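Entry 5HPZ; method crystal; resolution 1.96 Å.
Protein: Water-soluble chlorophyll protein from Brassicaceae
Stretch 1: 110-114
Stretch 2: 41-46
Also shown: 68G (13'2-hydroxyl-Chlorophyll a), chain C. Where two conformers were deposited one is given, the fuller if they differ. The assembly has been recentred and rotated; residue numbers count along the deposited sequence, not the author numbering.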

# COMPACT_ATOMS: atom_id res chain seq x y z
N ALA A 110 18.73 7.58 9.89
CA ALA A 110 17.35 7.95 10.07
C ALA A 110 17.01 7.92 11.58
O ALA A 110 17.57 7.16 12.33
CB ALA A 110 16.49 7.01 9.31
N ILE A 111 16.07 8.75 12.00
CA ILE A 111 15.46 8.59 13.31
C ILE A 111 14.28 7.62 13.12
O ILE A 111 13.40 7.84 12.27
CB ILE A 111 14.91 9.93 13.86
CG1 ILE A 111 15.97 11.04 13.81
CG2 ILE A 111 14.45 9.75 15.32
CD1 ILE A 111 17.24 10.73 14.57
N ILE A 112 14.28 6.55 13.88
CA ILE A 112 13.25 5.53 13.74
C ILE A 112 12.40 5.44 15.00
O ILE A 112 12.60 6.18 15.96
CB ILE A 112 13.87 4.20 13.41
CG1 ILE A 112 14.95 3.88 14.44
CG2 ILE A 112 14.45 4.23 12.02
CD1 ILE A 112 15.28 2.43 14.62
N ILE A 113 11.41 4.58 14.96
CA ILE A 113 10.51 4.37 16.05
C ILE A 113 10.74 2.95 16.51
O ILE A 113 10.73 1.99 15.71
CB ILE A 113 9.05 4.58 15.65
CG1 ILE A 113 8.88 5.97 15.05
CG2 ILE A 113 8.15 4.34 16.87
CD1 ILE A 113 7.50 6.25 14.52
N GLY A 114 11.00 2.79 17.81
CA GLY A 114 11.34 1.46 18.32
C GLY A 114 12.52 1.33 19.27
O GLY A 114 13.02 0.24 19.41
C1 68G C . 0.65 13.27 3.18
C2 68G C . -0.72 12.70 2.77
C3 68G C . -0.78 11.96 1.51
C4 68G C . 0.51 11.92 0.75
C5 68G C . -2.06 11.38 0.90
C6 68G C . -2.49 10.11 1.56
C7 68G C . -1.45 9.04 1.54
C8 68G C . -2.22 7.76 1.80
C9 68G C . -2.80 7.66 3.23
C10 68G C . -1.25 6.61 1.65
C11 68G C . -1.59 5.97 0.37
C12 68G C . -0.71 4.73 0.40
C13 68G C . -0.04 4.67 -0.98
C14 68G C . -1.09 4.65 -2.11
C15 68G C . 0.85 3.41 -0.98
C16 68G C . 1.96 3.53 -2.02
C17 68G C . 2.73 2.23 -1.83
C18 68G C . 3.80 2.26 -2.86
C19 68G C . 4.95 1.40 -2.38
C20 68G C . 3.23 1.59 -4.11
O2A 68G C . 1.70 12.26 3.32
CGA 68G C . 2.58 12.77 4.23
O1A 68G C . 2.57 13.94 4.65
CBA 68G C . 3.55 11.78 4.76
CAA 68G C . 2.94 11.28 6.12
C2A 68G C . 1.69 10.36 5.94
C3A 68G C . 2.12 9.08 5.34
CMA 68G C . 1.01 8.69 4.41
C4A 68G C . 2.17 8.08 6.41
CHB 68G C . 2.53 6.81 6.30
NA 68G C . 1.68 8.67 7.48
C1A 68G C . 1.30 9.93 7.26
CHA 68G C . 0.68 10.66 8.20
CBD 68G C . 0.08 11.96 8.14
CGD 68G C . -0.93 12.06 7.10
O1D 68G C . -0.97 13.01 6.29
O2D 68G C . -1.83 11.05 7.03
CED 68G C . -2.76 11.21 5.98
O 68G C . 0.95 12.99 7.82
CAD 68G C . -0.48 12.18 9.45
OBD 68G C . -1.03 13.26 9.81
C3D 68G C . -0.26 11.06 10.21
C2D 68G C . -0.39 10.39 11.38
CMD 68G C . -1.02 10.87 12.50
C4D 68G C . 0.41 10.21 9.44
ND 68G C . 0.66 9.06 10.05
C1D 68G C . 0.16 9.16 11.30
CHD 68G C . 0.22 8.15 12.25
C4C 68G C . 0.68 6.89 12.18
NC 68G C . 1.33 6.41 11.07
MG 68G C . 1.61 7.44 9.33
C3C 68G C . 0.70 5.87 13.09
CAC 68G C . 0.12 5.89 14.49
CBC 68G C . -1.40 5.57 14.28
C2C 68G C . 1.31 4.80 12.53
CMC 68G C . 1.49 3.61 13.16
C1C 68G C . 1.70 5.13 11.27
CHC 68G C . 2.33 4.40 10.33
C4B 68G C . 2.45 4.61 9.00
NB 68G C . 2.40 5.83 8.45
C1B 68G C . 2.55 5.73 7.13
C2B 68G C . 2.68 4.40 6.84
CMB 68G C . 2.85 3.89 5.60
C3B 68G C . 2.67 3.73 8.00
CAB 68G C . 2.73 2.42 8.29
CBB 68G C . 3.36 1.32 7.46
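Stretch 2 (41-46) CPLGIT

Stretch 2 lies obliquely across the strand of stretch 1, held by one direct backbone hydrogen bond, two bridging waters and a set of apolar side-chain contacts. Strand 44-46 and strand 111-113 approach to 5.1 Å between axes, with their N-to-C directions 114° apart, so they cross closer to perpendicular than to antiparallel. The closest CA pair is Ile112 and Gly44, 4.5 Å apart; from there the chain of stretch 2 runs back through Leu43 to Pro42, which follows a cis peptide bond after Cys41. Leu43 and Pro42 have extended backbone angles (phi/psi -67/154° and -70/150°), and Ile45 is in a regular strand conformation (-127/125°). The direct bond runs from Ile113 N to Leu43 O, 2.9 Å, bent to 137° at the hydrogen; the same Leu43 O also receives a CA-H...O contact from Ile112 CA at 3.3 Å. Water 1 extends this pairing, accepting from Leu43 N (3.0 Å) and donating to Ile113 O (2.8 Å). Water 2 plays the same part two residues away on each chain, accepting from Ile45 N (3.2 Å) and able to donate to Ile111 O (2.7 Å), where Ile111 O and Ile45 N themselves stand 3.6 Å apart. Ile45 points its CA-to-CB bond toward stretch 1 and meets the side chains of two isoleucines: its CD1 lies 3.7 Å from Ile111 CG2, and its CG1 3.8 Å from Ile113 CG1. Ile113, which gives up the most area to stretch 2, also sets CD1 3.9 Å from Leu43 CB and 3.6 Å from Gly44 O. The CA-to-CB bond of Pro42 points toward stretch 1; its CG makes an apolar contact with Ile112 CD1 (3.8 Å), while its CB lies 3.3 Å from the carbonyl oxygen Ile113 O. Leu43 also reaches the bound chlorophyll, its CD2 3.7 Å from CAB of 68G.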

# COMPACT_ATOMS: atom_id res chain seq x y z
N CYS A 41 8.96 -1.93 8.87
CA CYS A 41 9.36 -1.71 10.25
C CYS A 41 10.88 -1.76 10.36
O CYS A 41 11.49 -2.55 9.69
CB CYS A 41 8.83 -2.86 11.08
SG CYS A 41 7.05 -3.01 11.05
N PRO A 42 11.49 -0.98 11.23
CA PRO A 42 10.84 0.10 12.01
C PRO A 42 10.44 1.29 11.17
O PRO A 42 11.04 1.54 10.14
CB PRO A 42 11.96 0.57 12.97
CG PRO A 42 13.25 0.15 12.32
CD PRO A 42 12.98 -0.97 11.34
N LEU A 43 9.38 1.96 11.60
CA LEU A 43 8.87 3.15 11.00
C LEU A 43 9.84 4.31 11.18
O LEU A 43 10.64 4.36 12.17
CB LEU A 43 7.57 3.54 11.68
CG LEU A 43 6.45 2.54 11.52
CD1 LEU A 43 5.29 3.03 12.34
CD2 LEU A 43 6.02 2.39 10.04
N GLY A 44 9.74 5.27 10.25
CA GLY A 44 10.50 6.50 10.34
C GLY A 44 9.61 7.56 10.89
O GLY A 44 8.44 7.31 11.22
N ILE A 45 10.14 8.78 10.94
CA ILE A 45 9.44 9.93 11.37
C ILE A 45 9.54 11.03 10.31
O ILE A 45 10.63 11.35 9.83
CB ILE A 45 9.99 10.46 12.70
CG1 ILE A 45 10.07 9.32 13.72
CG2 ILE A 45 9.11 11.60 13.17
CD1 ILE A 45 10.73 9.71 15.03
N THR A 46 8.39 11.55 9.87
CA THR A 46 8.37 12.63 8.89
C THR A 46 7.55 13.77 9.38
O THR A 46 6.73 13.61 10.30
CB THR A 46 7.79 12.25 7.51
OG1 THR A 46 6.41 11.82 7.62
CG2 THR A 46 8.65 11.22 6.86
O HOH W 1 8.52 1.13 14.30
O HOH W 2 13.12 8.99 9.80